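Local atomic coordinates of 3-oxo-tetronate kinase (Salmonella typhimurium, PDB entry 3DQQ), a protein that probably catalyses the ATP-dependent phosphorylation of 3-oxo-tetronate to 3-oxo-tetronate 4-phosphate, as a member of the four-carbon acid sugar kinase family. Residues I383-W389 and F411-A415; T355-G361 and P396-K402; Q164-I170 and Y194-D200; Q79-K83 and S224-L230. All blocks are in the same frame, centred on the assembly; numbering follows the deposited sequence.

Interaction 1: I383-W389 and F411-A415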
loop_
_atom_site.group_PDB
_atom_site.type_symbol
_atom_site.label_atom_id
_atom_site.label_comp_id
_atom_site.label_asym_id
_atom_site.label_seq_id
_atom_site.Cartn_x
_atom_site.Cartn_y
_atom_site.Cartn_z
ATOM N N ILE A 383 15.844 2.474 -20.816
ATOM C CA ILE A 383 15.496 1.091 -20.817
ATOM C C ILE A 383 13.985 1.095 -20.929
ATOM O O ILE A 383 13.418 0.329 -21.660
ATOM C CB ILE A 383 16.016 0.391 -19.541
ATOM C CG1 ILE A 383 17.542 0.589 -19.415
ATOM C CG2 ILE A 383 15.660 -1.070 -19.574
ATOM C CD1 ILE A 383 18.088 0.515 -18.026
ATOM N N SER A 384 13.334 1.984 -20.205
ATOM C CA SER A 384 11.893 2.136 -20.240
ATOM C C SER A 384 11.706 3.593 -19.973
ATOM O O SER A 384 12.626 4.259 -19.547
ATOM C CB SER A 384 11.212 1.349 -19.114
ATOM O OG SER A 384 11.137 -0.050 -19.384
ATOM N N PRO A 385 10.517 4.109 -20.211
ATOM C CA PRO A 385 10.349 5.530 -19.948
ATOM C C PRO A 385 10.640 5.859 -18.510
ATOM O O PRO A 385 10.148 5.178 -17.619
ATOM C CB PRO A 385 8.873 5.764 -20.257
ATOM C CG PRO A 385 8.549 4.688 -21.265
ATOM C CD PRO A 385 9.297 3.498 -20.760
ATOM N N GLY A 386 11.457 6.894 -18.307
ATOM C CA GLY A 386 11.787 7.416 -16.977
ATOM C C GLY A 386 12.993 6.722 -16.372
ATOM O O GLY A 386 13.481 7.150 -15.327
ATOM N N VAL A 387 13.483 5.670 -17.026
ATOM C CA VAL A 387 14.488 4.817 -16.457
ATOM C C VAL A 387 15.609 4.553 -17.421
ATOM O O VAL A 387 15.621 3.512 -18.080
ATOM C CB VAL A 387 13.878 3.500 -16.040
ATOM C CG1 VAL A 387 14.903 2.675 -15.233
ATOM C CG2 VAL A 387 12.615 3.793 -15.249
ATOM N N PRO A 388 16.574 5.476 -17.482
ATOM C CA PRO A 388 17.773 5.342 -18.274
ATOM C C PRO A 388 18.939 4.670 -17.556
ATOM O O PRO A 388 19.011 4.685 -16.333
ATOM C CB PRO A 388 18.173 6.779 -18.490
ATOM C CG PRO A 388 17.832 7.411 -17.209
ATOM C CD PRO A 388 16.560 6.750 -16.756
ATOM N N TRP A 389 19.865 4.120 -18.322
ATOM C CA TRP A 389 21.177 3.786 -17.806
ATOM C C TRP A 389 21.900 5.079 -17.511
ATOM O O TRP A 389 21.791 6.017 -18.253
ATOM C CB TRP A 389 22.000 2.997 -18.843
ATOM C CG TRP A 389 21.802 1.507 -18.765
ATOM C CD1 TRP A 389 21.160 0.704 -19.675
ATOM C CD2 TRP A 389 22.248 0.649 -17.723
ATOM N NE1 TRP A 389 21.188 -0.596 -19.263
ATOM C CE2 TRP A 389 21.852 -0.661 -18.065
ATOM C CE3 TRP A 389 22.961 0.856 -16.537
ATOM C CZ2 TRP A 389 22.123 -1.748 -17.252
ATOM C CZ3 TRP A 389 23.255 -0.223 -15.748
ATOM C CH2 TRP A 389 22.828 -1.509 -16.103
ATOM N N PHE A 411 11.792 -5.949 -17.564
ATOM C CA PHE A 411 12.763 -4.887 -17.337
ATOM C C PHE A 411 14.179 -5.360 -17.024
ATOM O O PHE A 411 15.142 -4.920 -17.666
ATOM C CB PHE A 411 12.294 -4.013 -16.199
ATOM C CG PHE A 411 13.255 -2.903 -15.841
ATOM C CD1 PHE A 411 13.355 -1.774 -16.623
ATOM C CD2 PHE A 411 14.015 -2.968 -14.688
ATOM C CE1 PHE A 411 14.212 -0.760 -16.282
ATOM C CE2 PHE A 411 14.861 -1.966 -14.357
ATOM C CZ PHE A 411 14.971 -0.862 -15.166
ATOM N N PHE A 412 14.305 -6.257 -16.052
ATOM C CA PHE A 412 15.615 -6.693 -15.594
ATOM C C PHE A 412 16.374 -7.452 -16.674
ATOM O O PHE A 412 17.625 -7.481 -16.651
ATOM C CB PHE A 412 15.511 -7.605 -14.366
ATOM C CG PHE A 412 14.932 -6.964 -13.150
ATOM C CD1 PHE A 412 15.251 -5.686 -12.791
ATOM C CD2 PHE A 412 14.109 -7.675 -12.326
ATOM C CE1 PHE A 412 14.719 -5.110 -11.657
ATOM C CE2 PHE A 412 13.574 -7.089 -11.162
ATOM C CZ PHE A 412 13.888 -5.815 -10.840
ATOM N N ILE A 413 15.645 -8.101 -17.587
ATOM C CA ILE A 413 16.306 -8.695 -18.748
ATOM C C ILE A 413 16.672 -7.609 -19.763
ATOM O O ILE A 413 17.808 -7.557 -20.220
ATOM C CB ILE A 413 15.470 -9.775 -19.449
ATOM C CG1 ILE A 413 15.328 -10.993 -18.565
ATOM C CG2 ILE A 413 16.161 -10.249 -20.680
ATOM C CD1 ILE A 413 14.803 -12.185 -19.290
ATOM N N ARG A 414 15.730 -6.730 -20.099
ATOM C CA ARG A 414 15.983 -5.773 -21.171
ATOM C C ARG A 414 17.151 -4.906 -20.819
ATOM O O ARG A 414 18.016 -4.699 -21.658
ATOM C CB ARG A 414 14.746 -4.941 -21.507
ATOM C CG ARG A 414 13.599 -5.873 -22.010
ATOM C CD ARG A 414 12.433 -5.168 -22.734
ATOM N NE ARG A 414 12.015 -3.967 -22.005
ATOM C CZ ARG A 414 12.446 -2.730 -22.261
ATOM N NH1 ARG A 414 13.315 -2.476 -23.243
ATOM N NH2 ARG A 414 11.985 -1.734 -21.516
ATOM N N ALA A 415 17.200 -4.466 -19.562
ATOM C CA ALA A 415 18.308 -3.679 -19.040
ATOM C C ALA A 415 19.666 -4.233 -19.458
ATOM O O ALA A 415 20.618 -3.497 -19.631
ATOM C CB ALA A 415 18.219 -3.640 -17.534
#
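This is a buried contact between a beta hairpin turn and the first turn of a C-terminal helix. It lies in the nucleotide-binding part of the kinase, where helix 411-417 packs beside the sheet. Strands 376-382 and 387-392 are joined by a type II turn from Ser384 to Val387, with Gly386 at positive phi. Ile383 and Ser384 both face Val387, which makes a classic beta bulge at the corner. Val387 N donates to Ser384 O at 3.0 Å.

The apolar part centres on Ile383. Its CG2 lies 3.6 Å from Phe411 CE1 and 4.2 Å from Ala415 CB. Val387 CG1 meets Phe411 CZ at 3.5 Å. On the sheet side, Ile383 also rests on Ala400.

Two polar links flank this core. Arg414 NH2 gives a short hydrogen bond of 2.5 Å to Ile383 O, and Arg414 NH1 adds a weak one of 3.2 Å to the same Ile383 O. Trp389 NE1 donates to Ala415 O at 3.0 Å, so the indole binds a helix carbonyl with its edge. Arg414 also forms salt bridges with Asp408 and Glu418. Its charge is therefore balanced by acids, while its guanidinium reaches the backbone carbonyl at the bulge. Helix and hairpin are held through main-chain acceptors as well as by apolar packing.

Interaction 2: T355-G361 and P396-K402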
loop_
_atom_site.group_PDB
_atom_site.type_symbol
_atom_site.label_atom_id
_atom_site.label_comp_id
_atom_site.label_asym_id
_atom_site.label_seq_id
_atom_site.Cartn_x
_atom_site.Cartn_y
_atom_site.Cartn_z
ATOM N N THR A 355 30.019 -3.966 -11.647
ATOM C CA THR A 355 30.188 -2.738 -12.389
ATOM C C THR A 355 28.835 -2.115 -12.808
ATOM O O THR A 355 28.748 -0.919 -12.951
ATOM C CB THR A 355 31.115 -3.010 -13.613
ATOM O OG1 THR A 355 31.733 -1.802 -14.006
ATOM C CG2 THR A 355 30.348 -3.503 -14.789
ATOM N N ARG A 356 27.802 -2.941 -12.975
ATOM C CA ARG A 356 26.472 -2.523 -13.347
ATOM C C ARG A 356 25.445 -2.920 -12.297
ATOM O O ARG A 356 25.312 -4.080 -11.987
ATOM C CB ARG A 356 26.096 -3.201 -14.645
ATOM C CG ARG A 356 26.787 -2.596 -15.840
ATOM C CD ARG A 356 26.266 -3.179 -17.145
ATOM N NE ARG A 356 26.801 -4.520 -17.270
ATOM C CZ ARG A 356 26.229 -5.525 -17.921
ATOM N NH1 ARG A 356 25.078 -5.391 -18.570
ATOM N NH2 ARG A 356 26.850 -6.681 -17.942
ATOM N N PHE A 357 24.684 -1.957 -11.792
ATOM C CA PHE A 357 23.727 -2.201 -10.736
ATOM C C PHE A 357 22.323 -1.859 -11.212
ATOM O O PHE A 357 22.011 -0.699 -11.473
ATOM C CB PHE A 357 24.050 -1.315 -9.565
ATOM C CG PHE A 357 25.275 -1.703 -8.826
ATOM C CD1 PHE A 357 25.193 -2.285 -7.576
ATOM C CD2 PHE A 357 26.529 -1.484 -9.363
ATOM C CE1 PHE A 357 26.357 -2.647 -6.875
ATOM C CE2 PHE A 357 27.687 -1.847 -8.663
ATOM C CZ PHE A 357 27.592 -2.421 -7.422
ATOM N N ILE A 358 21.472 -2.869 -11.320
ATOM C CA ILE A 358 20.102 -2.681 -11.712
ATOM C C ILE A 358 19.301 -2.685 -10.408
ATOM O O ILE A 358 19.254 -3.680 -9.722
ATOM C CB ILE A 358 19.671 -3.805 -12.687
ATOM C CG1 ILE A 358 20.615 -3.825 -13.897
ATOM C CG2 ILE A 358 18.200 -3.644 -13.121
ATOM C CD1 ILE A 358 20.513 -5.075 -14.783
ATOM N N VAL A 359 18.708 -1.560 -10.043
ATOM C CA VAL A 359 18.116 -1.439 -8.720
ATOM C C VAL A 359 16.628 -1.098 -8.847
ATOM O O VAL A 359 16.251 -0.203 -9.611
ATOM C CB VAL A 359 18.844 -0.361 -7.901
ATOM C CG1 VAL A 359 18.263 -0.257 -6.500
ATOM C CG2 VAL A 359 20.340 -0.652 -7.874
ATOM N N ALA A 360 15.784 -1.839 -8.126
ATOM C CA ALA A 360 14.340 -1.598 -8.088
ATOM C C ALA A 360 13.964 -1.036 -6.712
ATOM O O ALA A 360 14.307 -1.617 -5.676
ATOM C CB ALA A 360 13.584 -2.866 -8.349
ATOM N N GLY A 361 13.281 0.114 -6.717
ATOM C CA GLY A 361 12.842 0.790 -5.500
ATOM C C GLY A 361 13.498 2.162 -5.396
ATOM O O GLY A 361 14.697 2.298 -5.666
ATOM N N PRO A 396 33.786 4.067 -11.464
ATOM C CA PRO A 396 33.488 3.371 -12.722
ATOM C C PRO A 396 32.324 2.391 -12.519
ATOM O O PRO A 396 32.524 1.178 -12.458
ATOM C CB PRO A 396 34.786 2.636 -13.006
ATOM C CG PRO A 396 35.321 2.311 -11.605
ATOM C CD PRO A 396 34.865 3.417 -10.697
ATOM N N VAL A 397 31.117 2.938 -12.412
ATOM C CA VAL A 397 29.945 2.199 -12.045
ATOM C C VAL A 397 28.795 2.687 -12.899
ATOM O O VAL A 397 28.718 3.852 -13.191
ATOM C CB VAL A 397 29.679 2.461 -10.561
ATOM C CG1 VAL A 397 28.243 2.127 -10.169
ATOM C CG2 VAL A 397 30.688 1.685 -9.715
ATOM N N SER A 398 27.908 1.784 -13.297
ATOM C CA SER A 398 26.750 2.108 -14.105
ATOM C C SER A 398 25.530 1.667 -13.339
ATOM O O SER A 398 25.540 0.592 -12.733
ATOM C CB SER A 398 26.775 1.355 -15.427
ATOM O OG SER A 398 27.866 1.738 -16.241
ATOM N N LEU A 399 24.474 2.477 -13.378
ATOM C CA LEU A 399 23.291 2.255 -12.560
ATOM C C LEU A 399 22.060 2.304 -13.448
ATOM O O LEU A 399 22.011 3.100 -14.381
ATOM C CB LEU A 399 23.194 3.382 -11.541
ATOM C CG LEU A 399 23.921 3.336 -10.193
ATOM C CD1 LEU A 399 25.258 2.744 -10.290
ATOM C CD2 LEU A 399 24.046 4.730 -9.645
ATOM N N ALA A 400 21.078 1.459 -13.193
ATOM C CA ALA A 400 19.762 1.641 -13.785
ATOM C C ALA A 400 18.786 1.615 -12.631
ATOM O O ALA A 400 18.522 0.561 -12.087
ATOM C CB ALA A 400 19.470 0.561 -14.757
ATOM N N LEU A 401 18.311 2.782 -12.224
ATOM C CA LEU A 401 17.504 2.950 -11.025
ATOM C C LEU A 401 16.037 3.097 -11.361
ATOM O O LEU A 401 15.647 4.033 -11.979
ATOM C CB LEU A 401 17.955 4.176 -10.235
ATOM C CG LEU A 401 19.470 4.295 -10.044
ATOM C CD1 LEU A 401 19.772 5.542 -9.251
ATOM C CD2 LEU A 401 20.063 3.069 -9.386
ATOM N N LYS A 402 15.232 2.184 -10.861
ATOM C CA LYS A 402 13.844 2.041 -11.184
ATOM C C LYS A 402 13.038 2.258 -9.916
ATOM O O LYS A 402 13.311 1.694 -8.849
ATOM C CB LYS A 402 13.664 0.614 -11.690
ATOM C CG LYS A 402 12.297 0.179 -12.140
ATOM C CD LYS A 402 11.439 -0.286 -10.983
ATOM C CE LYS A 402 10.705 -1.537 -11.333
ATOM N NZ LYS A 402 9.492 -1.673 -10.498
#
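Phe357, Val359, Val397, Leu399 and Leu401 form the apolar centre. Val359 CB lies 3.9 Å from Leu401 CD2. Phe357 CD2 reaches Val397 CG1 at 4.1 Å, and Phe357 CB reaches Leu399 CD1 at 4.3 Å. Helix 362-371 packs over Val359, Leu399 and Leu401. On the other face, Ile358 is covered by helix 411-417.

These side chains sit on two neighbouring parallel strands, 356-360 and 398-402. Their axes approach to 4.7 Å at 9°. They belong to the alpha/beta nucleotide-binding domain, with helices on both faces of the sheet. The backbone ladder alternates: Phe357 N to Ser398 O is 2.8 Å, Ala400 N to Phe357 O 2.9 Å, Val359 N to Ala400 O 3.0 Å and Lys402 N to Val359 O 2.9 Å.

At the C-terminal ends of the strands, Gly361 N donates to Lys402 O at 2.7 Å. Gly361 is the N-cap residue of helix 362-371 and probably binds ATP, by similarity. Lys402 NZ hydrogen-bonds to Gly404 O and Thr264 OG1.

Interaction 3: Q164-I170 and Y194-D200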
loop_
_atom_site.group_PDB
_atom_site.type_symbol
_atom_site.label_atom_id
_atom_site.label_comp_id
_atom_site.label_asym_id
_atom_site.label_seq_id
_atom_site.Cartn_x
_atom_site.Cartn_y
_atom_site.Cartn_z
ATOM N N GLN A 164 3.277 35.505 -5.233
ATOM C CA GLN A 164 2.966 36.910 -5.078
ATOM C C GLN A 164 2.252 37.621 -6.198
ATOM O O GLN A 164 1.698 38.655 -5.958
ATOM C CB GLN A 164 4.237 37.677 -4.998
ATOM C CG GLN A 164 5.091 37.377 -3.814
ATOM C CD GLN A 164 6.227 38.375 -3.804
ATOM O OE1 GLN A 164 6.009 39.609 -4.124
ATOM N NE2 GLN A 164 7.439 37.879 -3.480
ATOM N N GLY A 165 2.382 37.189 -7.442
ATOM C CA GLY A 165 1.856 37.998 -8.535
ATOM C C GLY A 165 0.625 37.432 -9.206
ATOM O O GLY A 165 0.037 36.439 -8.779
ATOM N N ARG A 166 0.271 38.067 -10.307
ATOM C CA ARG A 166 -0.849 37.648 -11.126
ATOM C C ARG A 166 -0.386 36.784 -12.246
ATOM O O ARG A 166 0.667 37.031 -12.849
ATOM C CB ARG A 166 -1.546 38.849 -11.701
ATOM C CG ARG A 166 -2.149 39.648 -10.615
ATOM C CD ARG A 166 -3.186 40.611 -11.164
ATOM N NE ARG A 166 -2.556 41.586 -12.059
ATOM C CZ ARG A 166 -2.887 41.824 -13.333
ATOM N NH1 ARG A 166 -3.891 41.151 -13.949
ATOM N NH2 ARG A 166 -2.168 42.752 -13.985
ATOM N N CYS A 167 -1.215 35.809 -12.554
ATOM C CA CYS A 167 -0.893 34.768 -13.493
ATOM C C CYS A 167 -1.842 34.714 -14.686
ATOM O O CYS A 167 -3.001 34.658 -14.502
ATOM C CB CYS A 167 -0.996 33.464 -12.745
ATOM S SG CYS A 167 -0.504 32.084 -13.734
ATOM N N GLY A 168 -1.325 34.697 -15.900
ATOM C CA GLY A 168 -2.117 34.728 -17.131
ATOM C C GLY A 168 -2.133 33.395 -17.822
ATOM O O GLY A 168 -1.704 32.436 -17.259
ATOM N N VAL A 169 -2.659 33.337 -19.035
ATOM C CA VAL A 169 -2.787 32.102 -19.815
ATOM C C VAL A 169 -2.480 32.366 -21.289
ATOM O O VAL A 169 -2.852 33.375 -21.793
ATOM C CB VAL A 169 -4.202 31.468 -19.706
ATOM C CG1 VAL A 169 -4.275 30.197 -20.551
ATOM C CG2 VAL A 169 -4.545 31.142 -18.257
ATOM N N ILE A 170 -1.733 31.487 -21.956
ATOM C CA ILE A 170 -1.625 31.493 -23.411
ATOM C C ILE A 170 -2.365 30.250 -23.876
ATOM O O ILE A 170 -1.920 29.154 -23.671
ATOM C CB ILE A 170 -0.166 31.432 -23.912
ATOM C CG1 ILE A 170 0.657 32.571 -23.324
ATOM C CG2 ILE A 170 -0.099 31.487 -25.442
ATOM C CD1 ILE A 170 0.280 33.895 -23.787
ATOM N N TYR A 194 1.031 40.928 -15.567
ATOM C CA TYR A 194 1.172 39.559 -15.046
ATOM C C TYR A 194 2.649 39.239 -14.764
ATOM O O TYR A 194 3.489 39.632 -15.539
ATOM C CB TYR A 194 0.624 38.582 -16.050
ATOM C CG TYR A 194 -0.836 38.693 -16.226
ATOM C CD1 TYR A 194 -1.681 37.942 -15.443
ATOM C CD2 TYR A 194 -1.393 39.536 -17.180
ATOM C CE1 TYR A 194 -3.025 38.018 -15.589
ATOM C CE2 TYR A 194 -2.746 39.623 -17.329
ATOM C CZ TYR A 194 -3.541 38.862 -16.518
ATOM O OH TYR A 194 -4.885 38.887 -16.608
ATOM N N ARG A 195 2.949 38.591 -13.634
ATOM C CA ARG A 195 4.275 37.996 -13.386
ATOM C C ARG A 195 4.502 36.684 -14.105
ATOM O O ARG A 195 5.650 36.291 -14.257
ATOM C CB ARG A 195 4.421 37.493 -11.960
ATOM C CG ARG A 195 4.682 38.411 -10.894
ATOM C CD ARG A 195 6.105 38.506 -10.599
ATOM N NE ARG A 195 6.676 37.825 -9.451
ATOM C CZ ARG A 195 7.951 38.114 -9.136
ATOM N NH1 ARG A 195 8.602 39.029 -9.837
ATOM N NH2 ARG A 195 8.618 37.538 -8.156
ATOM N N TYR A 196 3.437 35.912 -14.321
ATOM C CA TYR A 196 3.584 34.579 -14.867
ATOM C C TYR A 196 2.530 34.307 -15.922
ATOM O O TYR A 196 1.477 34.968 -15.961
ATOM C CB TYR A 196 3.470 33.492 -13.795
ATOM C CG TYR A 196 3.695 33.925 -12.372
ATOM C CD1 TYR A 196 4.952 33.919 -11.811
ATOM C CD2 TYR A 196 2.620 34.323 -11.567
ATOM C CE1 TYR A 196 5.143 34.310 -10.488
ATOM C CE2 TYR A 196 2.816 34.736 -10.228
ATOM C CZ TYR A 196 4.078 34.736 -9.698
ATOM O OH TYR A 196 4.264 35.135 -8.381
ATOM N N ALA A 197 2.807 33.312 -16.757
ATOM C CA ALA A 197 1.892 32.928 -17.830
ATOM C C ALA A 197 1.875 31.435 -17.895
ATOM O O ALA A 197 2.931 30.835 -18.029
ATOM C CB ALA A 197 2.356 33.506 -19.165
ATOM N N VAL A 198 0.697 30.833 -17.777
ATOM C CA VAL A 198 0.530 29.412 -18.001
ATOM C C VAL A 198 0.407 29.201 -19.490
ATOM O O VAL A 198 -0.239 29.982 -20.207
ATOM C CB VAL A 198 -0.728 28.855 -17.313
ATOM C CG1 VAL A 198 -0.939 27.342 -17.659
ATOM C CG2 VAL A 198 -0.615 29.009 -15.816
ATOM N N LEU A 199 1.038 28.141 -19.965
ATOM C CA LEU A 199 1.080 27.820 -21.403
ATOM C C LEU A 199 0.344 26.509 -21.699
ATOM O O LEU A 199 0.621 25.476 -21.077
ATOM C CB LEU A 199 2.540 27.679 -21.827
ATOM C CG LEU A 199 3.309 28.911 -22.293
ATOM C CD1 LEU A 199 2.917 30.096 -21.472
ATOM C CD2 LEU A 199 4.833 28.599 -22.265
ATOM N N ASP A 200 -0.590 26.540 -22.627
ATOM C CA ASP A 200 -1.324 25.344 -22.977
ATOM C C ASP A 200 -0.474 24.353 -23.775
ATOM O O ASP A 200 0.480 24.728 -24.428
ATOM C CB ASP A 200 -2.553 25.702 -23.814
ATOM C CG ASP A 200 -3.714 26.352 -22.981
ATOM O OD1 ASP A 200 -3.498 26.784 -21.800
ATOM O OD2 ASP A 200 -4.851 26.452 -23.556
#
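Main-chain hydrogen bonds join the two strands in parallel register, from Cys167 beside Tyr196 to Ile170 beside Leu199. Gly168 N donates to Tyr196 O at 2.8 Å, Val198 N to Gly168 O at 2.9 Å, and Ile170 N to Val198 O at 2.7 Å. Asp200 N to Ile170 O, at 3.1 Å, closes the ladder. At the other end, Arg166 O receives weak bonds from Arg195 N at 2.9 Å and Tyr196 N at 3.3 Å.

One side-chain hydrogen bond crosses the pair: Gly165 N donates to Tyr196 OH at 2.9 Å. That hydroxyl also bonds to Asp101, which forms a salt bridge with Arg195.

A cation-pi contact marks the outer end. Arg166 CZ lies 4.4 Å from the Tyr194 ring centroid, over the ring face.

Apolar contacts occur on both faces. Cys167 SG meets Val198 CG2 at 3.7 Å, under helix 155-160. Ile170 CG1 meets Leu199 CD1 at 3.8 Å, facing helix 179-191.

Strand 167-170 is the outermost strand of the sheet at this end of the chain. The link through helices 172-177 and 179-191 to its parallel neighbour 196-199 is a beta-alpha-beta crossover in the sugar-binding domain.

Interaction 4: Q79-K83 and S224-L230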
loop_
_atom_site.group_PDB
_atom_site.type_symbol
_atom_site.label_atom_id
_atom_site.label_comp_id
_atom_site.label_asym_id
_atom_site.label_seq_id
_atom_site.Cartn_x
_atom_site.Cartn_y
_atom_site.Cartn_z
ATOM N N GLN A 79 20.443 29.408 -19.459
ATOM C CA GLN A 79 19.025 29.390 -19.147
ATOM C C GLN A 79 18.732 28.545 -17.930
ATOM O O GLN A 79 19.279 27.504 -17.800
ATOM C CB GLN A 79 18.278 28.797 -20.309
ATOM C CG GLN A 79 16.790 28.530 -20.052
ATOM C CD GLN A 79 16.062 28.256 -21.355
ATOM O OE1 GLN A 79 16.106 27.157 -21.872
ATOM N NE2 GLN A 79 15.445 29.284 -21.923
ATOM N N VAL A 80 17.812 28.961 -17.065
ATOM C CA VAL A 80 17.529 28.208 -15.877
ATOM C C VAL A 80 16.129 27.695 -16.012
ATOM O O VAL A 80 15.235 28.397 -16.486
ATOM C CB VAL A 80 17.657 29.069 -14.627
ATOM C CG1 VAL A 80 17.199 28.299 -13.374
ATOM C CG2 VAL A 80 19.091 29.622 -14.469
ATOM N N TYR A 81 15.919 26.477 -15.540
ATOM C CA TYR A 81 14.663 25.781 -15.715
ATOM C C TYR A 81 14.267 25.169 -14.424
ATOM O O TYR A 81 14.940 24.273 -13.932
ATOM C CB TYR A 81 14.887 24.654 -16.679
ATOM C CG TYR A 81 13.640 23.994 -17.159
ATOM C CD1 TYR A 81 13.291 24.067 -18.488
ATOM C CD2 TYR A 81 12.833 23.252 -16.309
ATOM C CE1 TYR A 81 12.176 23.446 -18.970
ATOM C CE2 TYR A 81 11.696 22.637 -16.774
ATOM C CZ TYR A 81 11.374 22.739 -18.117
ATOM O OH TYR A 81 10.257 22.143 -18.654
ATOM N N PHE A 82 13.157 25.624 -13.877
ATOM C CA PHE A 82 12.664 25.111 -12.626
ATOM C C PHE A 82 11.719 23.994 -12.962
ATOM O O PHE A 82 10.700 24.209 -13.578
ATOM C CB PHE A 82 11.966 26.233 -11.876
ATOM C CG PHE A 82 11.303 25.809 -10.617
ATOM C CD1 PHE A 82 11.807 24.774 -9.848
ATOM C CD2 PHE A 82 10.183 26.485 -10.167
ATOM C CE1 PHE A 82 11.172 24.387 -8.649
ATOM C CE2 PHE A 82 9.558 26.126 -8.970
ATOM C CZ PHE A 82 10.065 25.072 -8.201
ATOM N N LYS A 83 12.084 22.791 -12.567
ATOM C CA LYS A 83 11.358 21.584 -12.909
ATOM C C LYS A 83 10.580 21.124 -11.704
ATOM O O LYS A 83 11.155 20.898 -10.636
ATOM C CB LYS A 83 12.351 20.520 -13.327
ATOM C CG LYS A 83 11.859 19.083 -13.247
ATOM C CD LYS A 83 10.709 18.834 -14.200
ATOM C CE LYS A 83 10.340 17.338 -14.293
ATOM N NZ LYS A 83 9.515 16.965 -13.232
ATOM N N SER A 224 8.561 18.145 -17.585
ATOM C CA SER A 224 9.508 17.685 -18.583
ATOM C C SER A 224 9.148 18.033 -20.012
ATOM O O SER A 224 10.012 17.994 -20.885
ATOM C CB SER A 224 9.624 16.171 -18.511
ATOM O OG SER A 224 10.209 15.760 -17.284
ATOM N N GLY A 225 7.887 18.350 -20.283
ATOM C CA GLY A 225 7.464 18.595 -21.672
ATOM C C GLY A 225 8.144 19.754 -22.384
ATOM O O GLY A 225 8.617 19.622 -23.517
ATOM N N LEU A 226 8.185 20.904 -21.732
ATOM C CA LEU A 226 8.833 22.079 -22.316
ATOM C C LEU A 226 10.302 21.817 -22.555
ATOM O O LEU A 226 10.839 22.295 -23.545
ATOM C CB LEU A 226 8.647 23.297 -21.420
ATOM C CG LEU A 226 9.232 24.608 -21.899
ATOM C CD1 LEU A 226 8.896 24.929 -23.383
ATOM C CD2 LEU A 226 8.839 25.741 -20.896
ATOM N N ALA A 227 10.959 21.068 -21.663
ATOM C CA ALA A 227 12.388 20.742 -21.847
ATOM C C ALA A 227 12.600 20.029 -23.168
ATOM O O ALA A 227 13.532 20.292 -23.920
ATOM C CB ALA A 227 12.915 19.892 -20.702
ATOM N N MET A 228 11.717 19.104 -23.459
ATOM C CA MET A 228 11.777 18.422 -24.744
ATOM C C MET A 228 11.745 19.440 -25.876
ATOM O O MET A 228 12.512 19.370 -26.815
ATOM C CB MET A 228 10.625 17.418 -24.860
ATOM C CG MET A 228 10.595 16.715 -26.202
ATOM S SD MET A 228 8.903 16.217 -26.645
ATOM C CE MET A 228 8.406 15.123 -25.267
ATOM N N GLY A 229 10.866 20.418 -25.759
ATOM C CA GLY A 229 10.724 21.436 -26.793
ATOM C C GLY A 229 11.945 22.302 -26.907
ATOM O O GLY A 229 12.321 22.671 -28.010
ATOM N N LEU A 230 12.565 22.646 -25.778
ATOM C CA LEU A 230 13.775 23.428 -25.803
ATOM C C LEU A 230 14.892 22.607 -26.380
ATOM O O LEU A 230 15.659 23.126 -27.167
ATOM C CB LEU A 230 14.141 23.961 -24.431
ATOM C CG LEU A 230 13.167 24.999 -23.882
ATOM C CD1 LEU A 230 13.308 25.076 -22.373
ATOM C CD2 LEU A 230 13.322 26.380 -24.549
#
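Helix 224-235 packs on strand 79-83 in the alpha/beta layering of the sugar-binding domain. The helix directly follows strand 219-222, the neighbour of 79-83 in the sheet. The two axes come within 9.5 Å and run roughly antiparallel, at 152°.

Ser224 comes first. Its OG lies 3.4 Å from Lys83 CE and hydrogen-bonds to Asp17 of helix 12-24. Leu226 follows, with CB 3.4 Å from Tyr81 OH, at the edge of the ring. Next is Ala227, whose CB is 4.0 Å from Tyr81 CE1. Ala227 N gives Tyr81 OH a weak hydrogen bond of 3.3 Å. The same hydroxyl is hydrogen-bonded to Gly223 O, so Tyr81 reaches the backbone where strand passes into helix.

One turn further on, Leu230 points to the strand. Its CD1 lies 3.9 Å from Tyr81 CE1. Gln79 completes this end: its NE2 bonds to the carbonyls of Leu214 and Ala217, and its OE1 sits 3.5 Å from Leu230 CD1.

Interactions 1 and 2 form one unit in the nucleotide-binding part. Their centres are 10 Å apart, and Ile383 CD1 touches Ala400 CB at 3.5 Å. Phe412 CD1 also packs on Ile358 CG2 at 3.6 Å. Interaction 2 contains Gly361 of the ATP site inferred by similarity, while the side chains of Val387 and Phe411 in interaction 1 lie about 9 Å from Gly404 and Gly361, respectively, both of that inferred site. Interactions 3 and 4 belong to the sugar-binding domain, with centres 17 Å apart, and lie away from those sites. In sequence, interaction 3 is nested within the loop closed by interaction 4. Interactions 2 and 3 are 40 Å apart, centre to centre.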